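PDB 4Q9D: benzoylformate decarboxylase from Mycobacterium smegmatis, which is a tetrameric member of the thiamine pyrophosphate enzyme family, with three alpha/beta domains in each chain and a bound magnesium ion. Local coordinates for residues B[14-19]-B[39-44]; B[67-72]-B[94-99]; B[140-145]-B[159-164]; B[45-50]-B[444-449]. All coordinates share one frame; numbering follows the deposited sequence.

Contact 1. Residues B[14-19]-B[39-44]; sequences LLRKLG and PEDFTY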
loop_
_atom_site.group_PDB
_atom_site.type_symbol
_atom_site.label_atom_id
_atom_site.label_comp_id
_atom_site.label_asym_id
_atom_site.label_seq_id
_atom_site.Cartn_x
_atom_site.Cartn_y
_atom_site.Cartn_z
ATOM N N LEU B 14 0.244 2.477 -31.645
ATOM C CA LEU B 14 0.115 3.664 -30.802
ATOM C C LEU B 14 1.494 4.124 -30.330
ATOM O O LEU B 14 1.809 5.311 -30.371
ATOM C CB LEU B 14 -0.778 3.386 -29.580
ATOM C CG LEU B 14 -0.776 4.462 -28.493
ATOM C CD1 LEU B 14 -1.414 5.748 -29.038
ATOM C CD2 LEU B 14 -1.564 3.951 -27.299
ATOM N N LEU B 15 2.303 3.173 -29.871
ATOM C CA LEU B 15 3.646 3.478 -29.389
ATOM C C LEU B 15 4.426 4.235 -30.475
ATOM O O LEU B 15 5.083 5.239 -30.193
ATOM C CB LEU B 15 4.377 2.163 -28.993
ATOM C CG LEU B 15 3.843 1.425 -27.751
ATOM C CD1 LEU B 15 4.655 0.175 -27.501
ATOM C CD2 LEU B 15 3.866 2.363 -26.492
ATOM N N ARG B 16 4.345 3.762 -31.718
ATOM C CA ARG B 16 5.023 4.455 -32.831
ATOM C C ARG B 16 4.543 5.902 -32.949
ATOM O O ARG B 16 5.364 6.813 -33.049
ATOM C CB ARG B 16 4.820 3.707 -34.172
ATOM C CG ARG B 16 5.556 4.305 -35.385
ATOM C CD ARG B 16 5.227 3.519 -36.690
ATOM N NE ARG B 16 5.751 2.157 -36.618
ATOM C CZ ARG B 16 5.011 1.068 -36.446
ATOM N NH1 ARG B 16 3.679 1.164 -36.361
ATOM N NH2 ARG B 16 5.605 -0.120 -36.380
ATOM N N LYS B 17 3.224 6.118 -32.954
ATOM C CA LYS B 17 2.685 7.490 -33.031
ATOM C C LYS B 17 3.147 8.377 -31.881
ATOM O O LYS B 17 3.349 9.567 -32.072
ATOM C CB LYS B 17 1.155 7.483 -33.072
ATOM C CG LYS B 17 0.587 6.802 -34.345
ATOM C CD LYS B 17 -0.940 6.705 -34.304
ATOM C CE LYS B 17 -1.473 5.828 -35.436
ATOM N NZ LYS B 17 -2.923 5.545 -35.256
ATOM N N LEU B 18 3.327 7.789 -30.696
ATOM C CA LEU B 18 3.757 8.536 -29.514
ATOM C C LEU B 18 5.262 8.787 -29.517
ATOM O O LEU B 18 5.763 9.585 -28.721
ATOM C CB LEU B 18 3.379 7.772 -28.227
ATOM C CG LEU B 18 1.876 7.645 -27.995
ATOM C CD1 LEU B 18 1.586 6.965 -26.670
ATOM C CD2 LEU B 18 1.266 9.034 -28.009
ATOM N N GLY B 19 5.986 8.095 -30.395
ATOM C CA GLY B 19 7.436 8.227 -30.445
ATOM C C GLY B 19 8.164 7.257 -29.533
ATOM O O GLY B 19 9.397 7.311 -29.399
ATOM N N PRO B 39 8.302 -4.829 -34.018
ATOM C CA PRO B 39 8.353 -4.124 -35.310
ATOM C C PRO B 39 9.765 -3.763 -35.742
ATOM O O PRO B 39 10.643 -3.470 -34.916
ATOM C CB PRO B 39 7.553 -2.849 -35.051
ATOM C CG PRO B 39 6.627 -3.208 -33.927
ATOM C CD PRO B 39 7.478 -4.092 -33.040
ATOM N N GLU B 40 9.971 -3.807 -37.050
ATOM C CA GLU B 40 11.286 -3.609 -37.653
ATOM C C GLU B 40 11.854 -2.198 -37.423
ATOM O O GLU B 40 13.064 -2.013 -37.329
ATOM C CB GLU B 40 11.214 -3.913 -39.162
ATOM C CG GLU B 40 12.567 -3.951 -39.839
ATOM C CD GLU B 40 13.464 -5.027 -39.248
ATOM O OE1 GLU B 40 12.922 -6.042 -38.747
ATOM O OE2 GLU B 40 14.705 -4.853 -39.276
ATOM N N ASP B 41 10.980 -1.205 -37.322
ATOM C CA ASP B 41 11.436 0.167 -37.125
ATOM C C ASP B 41 11.597 0.519 -35.624
ATOM O O ASP B 41 11.900 1.659 -35.283
ATOM C CB ASP B 41 10.434 1.124 -37.772
ATOM C CG ASP B 41 9.027 0.964 -37.187
ATOM O OD1 ASP B 41 8.611 -0.183 -36.954
ATOM O OD2 ASP B 41 8.337 1.973 -36.951
ATOM N N PHE B 42 11.358 -0.442 -34.735
ATOM C CA PHE B 42 11.568 -0.210 -33.296
ATOM C C PHE B 42 12.965 -0.690 -32.933
ATOM O O PHE B 42 13.519 -1.522 -33.633
ATOM C CB PHE B 42 10.566 -1.001 -32.452
ATOM C CG PHE B 42 9.257 -0.287 -32.204
ATOM C CD1 PHE B 42 8.793 -0.098 -30.903
ATOM C CD2 PHE B 42 8.483 0.157 -33.258
ATOM C CE1 PHE B 42 7.575 0.533 -30.661
ATOM C CE2 PHE B 42 7.272 0.797 -33.044
ATOM C CZ PHE B 42 6.802 0.991 -31.728
ATOM N N THR B 43 13.496 -0.215 -31.808
ATOM C CA THR B 43 14.809 -0.635 -31.348
ATOM C C THR B 43 14.743 -1.231 -29.933
ATOM O O THR B 43 14.163 -0.640 -29.029
ATOM C CB THR B 43 15.788 0.553 -31.347
ATOM O OG1 THR B 43 15.837 1.101 -32.669
ATOM C CG2 THR B 43 17.199 0.104 -30.917
ATOM N N TYR B 44 15.326 -2.410 -29.759
ATOM C CA TYR B 44 15.380 -3.029 -28.463
ATOM C C TYR B 44 16.790 -2.856 -27.937
ATOM O O TYR B 44 17.730 -3.234 -28.597
ATOM C CB TYR B 44 15.090 -4.518 -28.570
ATOM C CG TYR B 44 14.938 -5.131 -27.205
ATOM C CD1 TYR B 44 13.724 -5.068 -26.532
ATOM C CD2 TYR B 44 16.017 -5.722 -26.562
ATOM C CE1 TYR B 44 13.567 -5.618 -25.269
ATOM C CE2 TYR B 44 15.880 -6.258 -25.294
ATOM C CZ TYR B 44 14.636 -6.211 -24.652
ATOM O OH TYR B 44 14.454 -6.757 -23.386
#
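Arg16, near the end of helix 7-18, and Asp41, in the type I turn from Pro39 to Phe42, join in a side-on salt bridge. Arg16 NE lies 2.6 Å from Asp41 OD2, while Arg16 NH2 reaches Asp41 OD1 at 3.1 Å. Both bonds are nearly straight, both oxygens are met on their syn side, and the two planar groups stand only 18° apart. The arginine chain leaves the helix with CG anti to the backbone N and then bends at chi3 (-66°), which brings its NE edge round to the turn. The remaining nitrogen, NH1, is paired with Asp13.

Packing supplements the charges. Pro39 CB sits at the guanidinium edge, 3.6 Å from Arg16 NH2, and Phe42 CE2 lies over one guanidinium face. The phenyl ring turns its own edge to the helix, with Phe42 CZ 3.8 Å from Leu15 CB. Tyr12 meets the same ring edge-to-face.

Two bonds to one carboxylate, and a third to another acid, fix the rotation of the guanidinium, and the two acids probably offset its positive charge. Asp41 is exposed and Arg16 partly so, while Leu15 and Phe42 are buried, so the ion pair lies at the solvent side of an apolar contact.

Contact 2. Residues B[67-72]-B[94-99]; sequences PALVNL and PLIITA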
loop_
_atom_site.group_PDB
_atom_site.type_symbol
_atom_site.label_atom_id
_atom_site.label_comp_id
_atom_site.label_asym_id
_atom_site.label_seq_id
_atom_site.Cartn_x
_atom_site.Cartn_y
_atom_site.Cartn_z
ATOM N N PRO B 67 9.987 10.718 -23.394
ATOM C CA PRO B 67 9.756 9.541 -22.537
ATOM C C PRO B 67 10.389 8.305 -23.141
ATOM O O PRO B 67 10.672 8.282 -24.332
ATOM C CB PRO B 67 8.220 9.427 -22.483
ATOM C CG PRO B 67 7.738 10.099 -23.733
ATOM C CD PRO B 67 8.756 11.201 -24.041
ATOM N N ALA B 68 10.650 7.303 -22.317
ATOM C CA ALA B 68 11.242 6.045 -22.798
ATOM C C ALA B 68 10.526 4.872 -22.143
ATOM O O ALA B 68 10.000 4.991 -21.035
ATOM C CB ALA B 68 12.724 5.970 -22.469
ATOM N N LEU B 69 10.560 3.739 -22.827
ATOM C CA LEU B 69 9.823 2.561 -22.439
ATOM C C LEU B 69 10.792 1.521 -21.900
ATOM O O LEU B 69 11.834 1.275 -22.472
ATOM C CB LEU B 69 9.100 2.046 -23.680
ATOM C CG LEU B 69 8.110 0.912 -23.691
ATOM C CD1 LEU B 69 6.997 1.151 -22.686
ATOM C CD2 LEU B 69 7.564 0.863 -25.129
ATOM N N VAL B 70 10.455 0.935 -20.768
ATOM C CA VAL B 70 11.284 -0.086 -20.180
ATOM C C VAL B 70 10.436 -1.356 -20.087
ATOM O O VAL B 70 9.221 -1.271 -19.853
ATOM C CB VAL B 70 11.743 0.381 -18.801
ATOM C CG1 VAL B 70 12.604 -0.669 -18.145
ATOM C CG2 VAL B 70 12.531 1.714 -18.947
ATOM N N ASN B 71 11.046 -2.525 -20.301
ATOM C CA ASN B 71 10.287 -3.777 -20.198
ATOM C C ASN B 71 11.022 -4.767 -19.337
ATOM O O ASN B 71 12.161 -5.101 -19.635
ATOM C CB ASN B 71 9.980 -4.355 -21.603
ATOM C CG ASN B 71 9.105 -5.612 -21.551
ATOM O OD1 ASN B 71 9.510 -6.661 -22.046
ATOM N ND2 ASN B 71 7.902 -5.504 -20.948
ATOM N N LEU B 72 10.368 -5.221 -18.265
ATOM C CA LEU B 72 11.040 -5.990 -17.215
ATOM C C LEU B 72 10.329 -7.325 -16.992
ATOM O O LEU B 72 9.132 -7.459 -17.252
ATOM C CB LEU B 72 11.033 -5.187 -15.878
ATOM C CG LEU B 72 11.607 -3.765 -15.934
ATOM C CD1 LEU B 72 11.559 -3.033 -14.563
ATOM C CD2 LEU B 72 13.023 -3.814 -16.417
ATOM N N PRO B 94 10.306 10.946 -17.271
ATOM C CA PRO B 94 9.097 10.267 -17.772
ATOM C C PRO B 94 9.389 8.880 -18.337
ATOM O O PRO B 94 9.575 8.741 -19.532
ATOM C CB PRO B 94 8.577 11.211 -18.884
ATOM C CG PRO B 94 9.825 11.870 -19.425
ATOM C CD PRO B 94 10.763 12.018 -18.176
ATOM N N LEU B 95 9.437 7.864 -17.482
ATOM C CA LEU B 95 9.655 6.511 -17.958
ATOM C C LEU B 95 8.368 5.717 -17.866
ATOM O O LEU B 95 7.683 5.773 -16.846
ATOM C CB LEU B 95 10.731 5.798 -17.139
ATOM C CG LEU B 95 12.130 6.438 -17.183
ATOM C CD1 LEU B 95 13.102 5.628 -16.365
ATOM C CD2 LEU B 95 12.622 6.530 -18.636
ATOM N N ILE B 96 8.067 4.950 -18.905
ATOM C CA ILE B 96 6.966 3.988 -18.831
ATOM C C ILE B 96 7.562 2.612 -18.568
ATOM O O ILE B 96 8.209 2.008 -19.438
ATOM C CB ILE B 96 6.129 4.007 -20.116
ATOM C CG1 ILE B 96 5.554 5.417 -20.301
ATOM C CG2 ILE B 96 5.018 2.915 -20.082
ATOM C CD1 ILE B 96 4.881 5.603 -21.621
ATOM N N ILE B 97 7.385 2.136 -17.341
ATOM C CA ILE B 97 7.962 0.859 -16.954
ATOM C C ILE B 97 6.873 -0.210 -17.130
ATOM O O ILE B 97 5.786 -0.082 -16.572
ATOM C CB ILE B 97 8.439 0.854 -15.469
ATOM C CG1 ILE B 97 9.184 2.156 -15.077
ATOM C CG2 ILE B 97 9.270 -0.409 -15.186
ATOM C CD1 ILE B 97 10.518 2.281 -15.750
ATOM N N THR B 98 7.151 -1.250 -17.908
ATOM C CA THR B 98 6.204 -2.361 -18.053
ATOM C C THR B 98 6.877 -3.629 -17.627
ATOM O O THR B 98 8.109 -3.751 -17.705
ATOM C CB THR B 98 5.690 -2.533 -19.505
ATOM O OG1 THR B 98 6.751 -2.969 -20.354
ATOM C CG2 THR B 98 5.131 -1.208 -20.012
ATOM N N ALA B 99 6.058 -4.556 -17.144
ATOM C CA ALA B 99 6.502 -5.878 -16.805
ATOM C C ALA B 99 5.461 -6.875 -17.325
ATOM O O ALA B 99 4.272 -6.599 -17.312
ATOM C CB ALA B 99 6.615 -6.024 -15.285
#
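Residues 67-72 and 94-99 run side by side as neighbouring strands in the interior of a parallel sheet, with Ala68 to Leu72 in register with Leu95 to Ala99. This is the parallel alpha/beta sheet of the N-terminal TPP-binding domain, a thiamine-diphosphate-binding fold with strand order 2-1-3-4-6-5, and helices 74-80 and 82-90 lie in the connection between the two strands. The N-to-C directions differ by 21°, the modest twist of such a sheet.

The backbone ladder alternates as parallel pairing requires. Ile96 N donates to Ala68 O at 2.9 Å, Val70 N to Ile96 O at 2.8 Å, Thr98 N to Val70 O, and Leu72 N to Thr98 O. The bond from Ala68 N to Pro94 O, where the pairing begins, is weak.

Side chains are shared out between the faces. Ala68, Val70 and Leu72 look the same way as Leu95, Ile97 and Ala99, toward helices 50-64 and 74-80. Here Ile97 is clasped at two points: its CD1 lies 3.8 Å from Val70 CB, and its CG2 lies 3.5 Å from Leu72 CD1. On the other face Leu69 CD1 packs on Ile96 CG2 at 3.7 Å and also approaches the methyl of Thr98, which in turn touches Phe142 of helix 138-150.

That second face also carries a polar pair. Asn71, with CG anti to its backbone N (chi1 -176°), swings its amide across to the partner strand, and ND2 donates to Thr98 OG1 at 2.8 Å with the oxygen 12° out of the amide plane.

Contact 3. Residues B[140-145]-B[159-164]; sequences AAFMQA and LSIPLD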
loop_
_atom_site.group_PDB
_atom_site.type_symbol
_atom_site.label_atom_id
_atom_site.label_comp_id
_atom_site.label_asym_id
_atom_site.label_seq_id
_atom_site.Cartn_x
_atom_site.Cartn_y
_atom_site.Cartn_z
ATOM N N ALA B 140 -5.361 1.600 -24.455
ATOM C CA ALA B 140 -5.704 2.830 -23.722
ATOM C C ALA B 140 -4.842 2.988 -22.454
ATOM O O ALA B 140 -4.576 4.108 -22.035
ATOM C CB ALA B 140 -7.197 2.859 -23.347
ATOM N N ALA B 141 -4.425 1.877 -21.841
ATOM C CA ALA B 141 -3.599 1.937 -20.613
ATOM C C ALA B 141 -2.208 2.502 -20.915
ATOM O O ALA B 141 -1.656 3.307 -20.147
ATOM C CB ALA B 141 -3.473 0.577 -19.980
ATOM N N PHE B 142 -1.656 2.122 -22.062
ATOM C CA PHE B 142 -0.412 2.746 -22.528
ATOM C C PHE B 142 -0.577 4.242 -22.781
ATOM O O PHE B 142 0.300 5.045 -22.417
ATOM C CB PHE B 142 0.153 2.017 -23.756
ATOM C CG PHE B 142 1.000 0.815 -23.405
ATOM C CD1 PHE B 142 0.423 -0.446 -23.244
ATOM C CD2 PHE B 142 2.365 0.939 -23.256
ATOM C CE1 PHE B 142 1.202 -1.550 -22.947
ATOM C CE2 PHE B 142 3.162 -0.185 -22.938
ATOM C CZ PHE B 142 2.569 -1.423 -22.779
ATOM N N MET B 143 -1.695 4.646 -23.379
ATOM C CA MET B 143 -1.890 6.076 -23.656
ATOM C C MET B 143 -1.949 6.813 -22.331
ATOM O O MET B 143 -1.406 7.900 -22.163
ATOM C CB MET B 143 -3.195 6.316 -24.446
ATOM C CG MET B 143 -3.394 7.799 -24.802
ATOM S SD MET B 143 -2.149 8.350 -26.003
ATOM C CE MET B 143 -1.186 9.477 -24.985
ATOM N N GLN B 144 -2.648 6.198 -21.383
ATOM C CA GLN B 144 -2.794 6.768 -20.067
ATOM C C GLN B 144 -1.426 6.817 -19.345
ATOM O O GLN B 144 -1.095 7.822 -18.656
ATOM C CB GLN B 144 -3.852 5.942 -19.298
ATOM C CG GLN B 144 -4.195 6.450 -17.947
ATOM C CD GLN B 144 -5.456 5.778 -17.339
ATOM O OE1 GLN B 144 -5.538 5.658 -16.137
ATOM N NE2 GLN B 144 -6.462 5.440 -18.168
ATOM N N ALA B 145 -0.620 5.760 -19.509
ATOM C CA ALA B 145 0.691 5.742 -18.858
ATOM C C ALA B 145 1.506 6.942 -19.340
ATOM O O ALA B 145 2.129 7.648 -18.535
ATOM C CB ALA B 145 1.446 4.443 -19.123
ATOM N N LEU B 159 3.166 -0.323 -15.500
ATOM C CA LEU B 159 2.055 -1.065 -16.104
ATOM C C LEU B 159 2.407 -2.521 -16.112
ATOM O O LEU B 159 3.451 -2.901 -16.638
ATOM C CB LEU B 159 1.880 -0.653 -17.561
ATOM C CG LEU B 159 0.822 0.354 -17.972
ATOM C CD1 LEU B 159 0.876 0.462 -19.498
ATOM C CD2 LEU B 159 -0.561 -0.138 -17.536
ATOM N N SER B 160 1.527 -3.337 -15.551
ATOM C CA SER B 160 1.710 -4.778 -15.498
ATOM C C SER B 160 0.743 -5.390 -16.520
ATOM O O SER B 160 -0.457 -5.088 -16.468
ATOM C CB SER B 160 1.305 -5.274 -14.125
ATOM O OG SER B 160 1.550 -6.666 -14.036
ATOM N N ILE B 161 1.239 -6.231 -17.430
ATOM C CA ILE B 161 0.378 -6.773 -18.506
ATOM C C ILE B 161 0.402 -8.307 -18.560
ATOM O O ILE B 161 1.405 -8.918 -18.969
ATOM C CB ILE B 161 0.766 -6.245 -19.913
ATOM C CG1 ILE B 161 1.026 -4.712 -19.907
ATOM C CG2 ILE B 161 -0.293 -6.667 -20.963
ATOM C CD1 ILE B 161 -0.230 -3.927 -19.588
ATOM N N PRO B 162 -0.705 -8.938 -18.153
ATOM C CA PRO B 162 -0.849 -10.405 -18.276
ATOM C C PRO B 162 -0.470 -10.891 -19.695
ATOM O O PRO B 162 -0.878 -10.308 -20.696
ATOM C CB PRO B 162 -2.331 -10.640 -17.984
ATOM C CG PRO B 162 -2.700 -9.499 -17.017
ATOM C CD PRO B 162 -1.903 -8.295 -17.585
ATOM N N LEU B 163 0.351 -11.927 -19.778
ATOM C CA LEU B 163 0.953 -12.290 -21.061
ATOM C C LEU B 163 -0.075 -12.698 -22.133
ATOM O O LEU B 163 0.219 -12.657 -23.324
ATOM C CB LEU B 163 2.008 -13.383 -20.855
ATOM C CG LEU B 163 1.523 -14.751 -20.334
ATOM C CD1 LEU B 163 1.078 -15.692 -21.513
ATOM C CD2 LEU B 163 2.646 -15.387 -19.565
ATOM N N ASP B 164 -1.286 -13.059 -21.720
ATOM C CA ASP B 164 -2.271 -13.553 -22.680
ATOM C C ASP B 164 -3.000 -12.403 -23.326
ATOM O O ASP B 164 -3.725 -12.608 -24.288
ATOM C CB ASP B 164 -3.255 -14.576 -22.043
ATOM C CG ASP B 164 -3.928 -14.043 -20.781
ATOM O OD1 ASP B 164 -3.232 -13.437 -19.943
ATOM O OD2 ASP B 164 -5.146 -14.228 -20.612
#
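Leu159, on strand 157-162, fills the angle between Ala141, Phe142 and Ala145 on helix 138-150, and its branches illustrate how one leucine can join a helix to a sheet. Its CB points at the helix. From there chi1 of -99°, well off a staggered position, sets the two methyls against different neighbours. CD1 does most of the touching. It stands 3.8 Å from the centroid of the Phe142 ring and only 7° off the ring normal, a CH-pi contact made squarely over the face. The same methyl rests 4.0 Å from Ala145 CB and 3.9 Å from the carbonyl oxygen, O, of Ala141. CD2, the other tip, meets Ala141 CB at 3.9 Å. Farther along the strand, Ile161 CD1 comes obliquely to the ring, 4.4 Å from Phe142 CE1. The small alanines let the leucine lie close to the helix surface, and the contact across is apolar and buried. On the same helix, Gln144 NE2 is bonded to Val108 O of the fourth subunit.

Helix and strand belong to the beta-alpha-beta unit of strand 128-130, helix 138-150 and strand 157-162. Their short segments run nearly antiparallel, at 168°, with the axes 10.2 Å apart at closest approach. Helix 7-18 flanks the same helix, bringing Thr11 and Leu15 to Phe142, while strand 157-162 lies between strands 95-101 and 128-130 in the sheet.

Contact 4. Residues B[45-50]-B[444-449]; sequences VLSLQE and IWTAAQ
Trp445 and Thr446 of helix 443-449 pack on residues 45-48, where strand 43-46 gives way to a loop, and so bring the C-terminal TPP-binding domain against the edge strand of the N-terminal one. Both domains have the parallel alpha/beta fold of thiamine pyrophosphate enzymes. The helix follows closely on helix 434-439, whose first residue, Asp434, binds the magnesium ion together with Asn461 and Glu463.

Along the helix, Trp445 comes first. Its CG is anti to the backbone N (chi1 178°), which sends the indole out over the loop. Leu48 lies across one face: its CD2 is 4.1 Å from the centroid of the six-membered ring in a CH-pi contact, and its CD1 is 3.7 Å from Trp445 CB. Leu46 comes instead at the rim, with CD2 3.6 Å from Trp445 CZ3. The indole NE1 donates to Pro485 O of the second subunit, so this one side chain touches two domains and two subunits.

Thr446 supplies the polar link. Its OG1 donates to Leu46 O at 2.8 Å, in the carbonyl plane and on a lone pair. It also accepts from a water, at 2.8 Å, which in turn accepts from Leu48 N. The backbone at the strand end is thus tied to a single hydroxyl once directly, at Leu46 O, and once through the water, at Leu48 N, while Thr446 CG2 packs on Val45 CG1 at 3.8 Å.

One turn on, Gln449 folds back beneath the indole, on the face opposite Leu48, and its CG sits 3.4 Å from the Trp445 ring plane, over the ring centre.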
loop_
_atom_site.group_PDB
_atom_site.type_symbol
_atom_site.label_atom_id
_atom_site.label_comp_id
_atom_site.label_asym_id
_atom_site.label_seq_id
_atom_site.Cartn_x
_atom_site.Cartn_y
_atom_site.Cartn_z
ATOM N N VAL B 45 16.940 -2.261 -26.759
ATOM C CA VAL B 45 18.268 -2.111 -26.164
ATOM C C VAL B 45 18.404 -3.075 -25.009
ATOM O O VAL B 45 17.774 -2.895 -23.977
ATOM C CB VAL B 45 18.544 -0.650 -25.690
ATOM C CG1 VAL B 45 19.957 -0.548 -25.082
ATOM C CG2 VAL B 45 18.379 0.334 -26.873
ATOM N N LEU B 46 19.228 -4.100 -25.187
ATOM C CA LEU B 46 19.441 -5.112 -24.168
ATOM C C LEU B 46 20.515 -4.726 -23.141
ATOM O O LEU B 46 21.635 -4.336 -23.523
ATOM C CB LEU B 46 19.865 -6.425 -24.842
ATOM C CG LEU B 46 20.265 -7.545 -23.873
ATOM C CD1 LEU B 46 19.071 -8.069 -23.094
ATOM C CD2 LEU B 46 21.012 -8.683 -24.603
ATOM N N SER B 47 20.158 -4.853 -21.862
ATOM C CA SER B 47 21.078 -4.754 -20.725
ATOM C C SER B 47 21.132 -6.097 -20.066
ATOM O O SER B 47 20.102 -6.778 -19.993
ATOM C CB SER B 47 20.532 -3.790 -19.645
ATOM O OG SER B 47 20.644 -2.458 -20.066
ATOM N N LEU B 48 22.293 -6.428 -19.500
ATOM C CA LEU B 48 22.491 -7.687 -18.793
ATOM C C LEU B 48 21.820 -7.789 -17.415
ATOM O O LEU B 48 21.744 -8.886 -16.861
ATOM C CB LEU B 48 23.992 -8.001 -18.672
ATOM C CG LEU B 48 24.663 -8.147 -20.065
ATOM C CD1 LEU B 48 26.168 -8.366 -19.962
ATOM C CD2 LEU B 48 24.025 -9.275 -20.848
ATOM N N GLN B 49 21.380 -6.667 -16.846
ATOM C CA GLN B 49 20.674 -6.686 -15.555
ATOM C C GLN B 49 19.729 -5.502 -15.512
ATOM O O GLN B 49 20.020 -4.452 -16.102
ATOM C CB GLN B 49 21.647 -6.650 -14.361
ATOM C CG GLN B 49 21.082 -7.293 -13.038
ATOM C CD GLN B 49 20.620 -6.256 -11.988
ATOM O OE1 GLN B 49 20.609 -5.048 -12.251
ATOM N NE2 GLN B 49 20.255 -6.736 -10.790
ATOM N N GLU B 50 18.603 -5.667 -14.814
ATOM C CA GLU B 50 17.512 -4.697 -14.865
ATOM C C GLU B 50 17.827 -3.347 -14.231
ATOM O O GLU B 50 17.281 -2.332 -14.672
ATOM C CB GLU B 50 16.229 -5.283 -14.264
ATOM C CG GLU B 50 15.627 -6.363 -15.109
ATOM C CD GLU B 50 16.154 -7.770 -14.770
ATOM O OE1 GLU B 50 17.116 -7.905 -13.963
ATOM O OE2 GLU B 50 15.562 -8.742 -15.312
ATOM N N ILE B 444 28.434 -1.765 -19.241
ATOM C CA ILE B 444 29.445 -1.400 -20.237
ATOM C C ILE B 444 29.414 -2.349 -21.458
ATOM O O ILE B 444 29.860 -1.996 -22.547
ATOM C CB ILE B 444 30.866 -1.296 -19.638
ATOM C CG1 ILE B 444 31.386 -2.653 -19.213
ATOM C CG2 ILE B 444 30.880 -0.336 -18.440
ATOM C CD1 ILE B 444 32.737 -2.537 -18.463
ATOM N N TRP B 445 28.827 -3.528 -21.276
ATOM C CA TRP B 445 28.662 -4.491 -22.370
ATOM C C TRP B 445 27.754 -3.888 -23.422
ATOM O O TRP B 445 28.005 -4.021 -24.616
ATOM C CB TRP B 445 28.066 -5.814 -21.847
ATOM C CG TRP B 445 27.826 -6.835 -22.910
ATOM C CD1 TRP B 445 28.757 -7.670 -23.469
ATOM C CD2 TRP B 445 26.570 -7.159 -23.529
ATOM N NE1 TRP B 445 28.159 -8.478 -24.405
ATOM C CE2 TRP B 445 26.823 -8.194 -24.466
ATOM C CE3 TRP B 445 25.261 -6.662 -23.402
ATOM C CZ2 TRP B 445 25.811 -8.751 -25.277
ATOM C CZ3 TRP B 445 24.240 -7.231 -24.201
ATOM C CH2 TRP B 445 24.531 -8.261 -25.120
ATOM N N THR B 446 26.683 -3.240 -22.976
ATOM C CA THR B 446 25.775 -2.563 -23.900
ATOM C C THR B 446 26.495 -1.424 -24.635
ATOM O O THR B 446 26.267 -1.207 -25.825
ATOM C CB THR B 446 24.534 -2.017 -23.146
ATOM O OG1 THR B 446 23.887 -3.090 -22.467
ATOM C CG2 THR B 446 23.530 -1.358 -24.107
ATOM N N ALA B 447 27.366 -0.696 -23.930
ATOM C CA ALA B 447 28.158 0.358 -24.582
ATOM C C ALA B 447 29.019 -0.253 -25.714
ATOM O O ALA B 447 29.097 0.286 -26.817
ATOM C CB ALA B 447 29.067 1.084 -23.536
ATOM N N ALA B 448 29.653 -1.388 -25.437
ATOM C CA ALA B 448 30.511 -2.010 -26.442
ATOM C C ALA B 448 29.674 -2.559 -27.585
ATOM O O ALA B 448 30.010 -2.337 -28.744
ATOM C CB ALA B 448 31.374 -3.091 -25.839
ATOM N N GLN B 449 28.559 -3.224 -27.266
ATOM C CA GLN B 449 27.647 -3.739 -28.297
ATOM C C GLN B 449 27.145 -2.661 -29.257
ATOM O O GLN B 449 26.937 -2.936 -30.432
ATOM C CB GLN B 449 26.445 -4.465 -27.646
ATOM C CG GLN B 449 26.841 -5.788 -26.980
ATOM C CD GLN B 449 27.394 -6.780 -28.013
ATOM O OE1 GLN B 449 26.693 -7.158 -28.931
ATOM N NE2 GLN B 449 28.645 -7.182 -27.860
HETATM O O HOH W 1 24.407 -4.509 -20.067
#

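From the N terminus, contact 1 closes first, bringing helix 7-18 to the turn before strand 43-46. That strand runs straight on into contact 4, whose partner lies some 400 residues later. Contact 2 and then contact 3 close in series inside this long loop without crossing. Contacts 1 to 3 bind one alpha/beta unit: Leu15 of contact 1 touches both Leu69 of contact 2 and Phe142 of contact 3, and strands 95-101 and 157-162 adjoin in the sheet. Contact 4 ties that sheet's edge to the C-terminal domain; it meets contact 2 through Glu50 and Leu72, while its nearest atoms lie about 13 Å from contact 3.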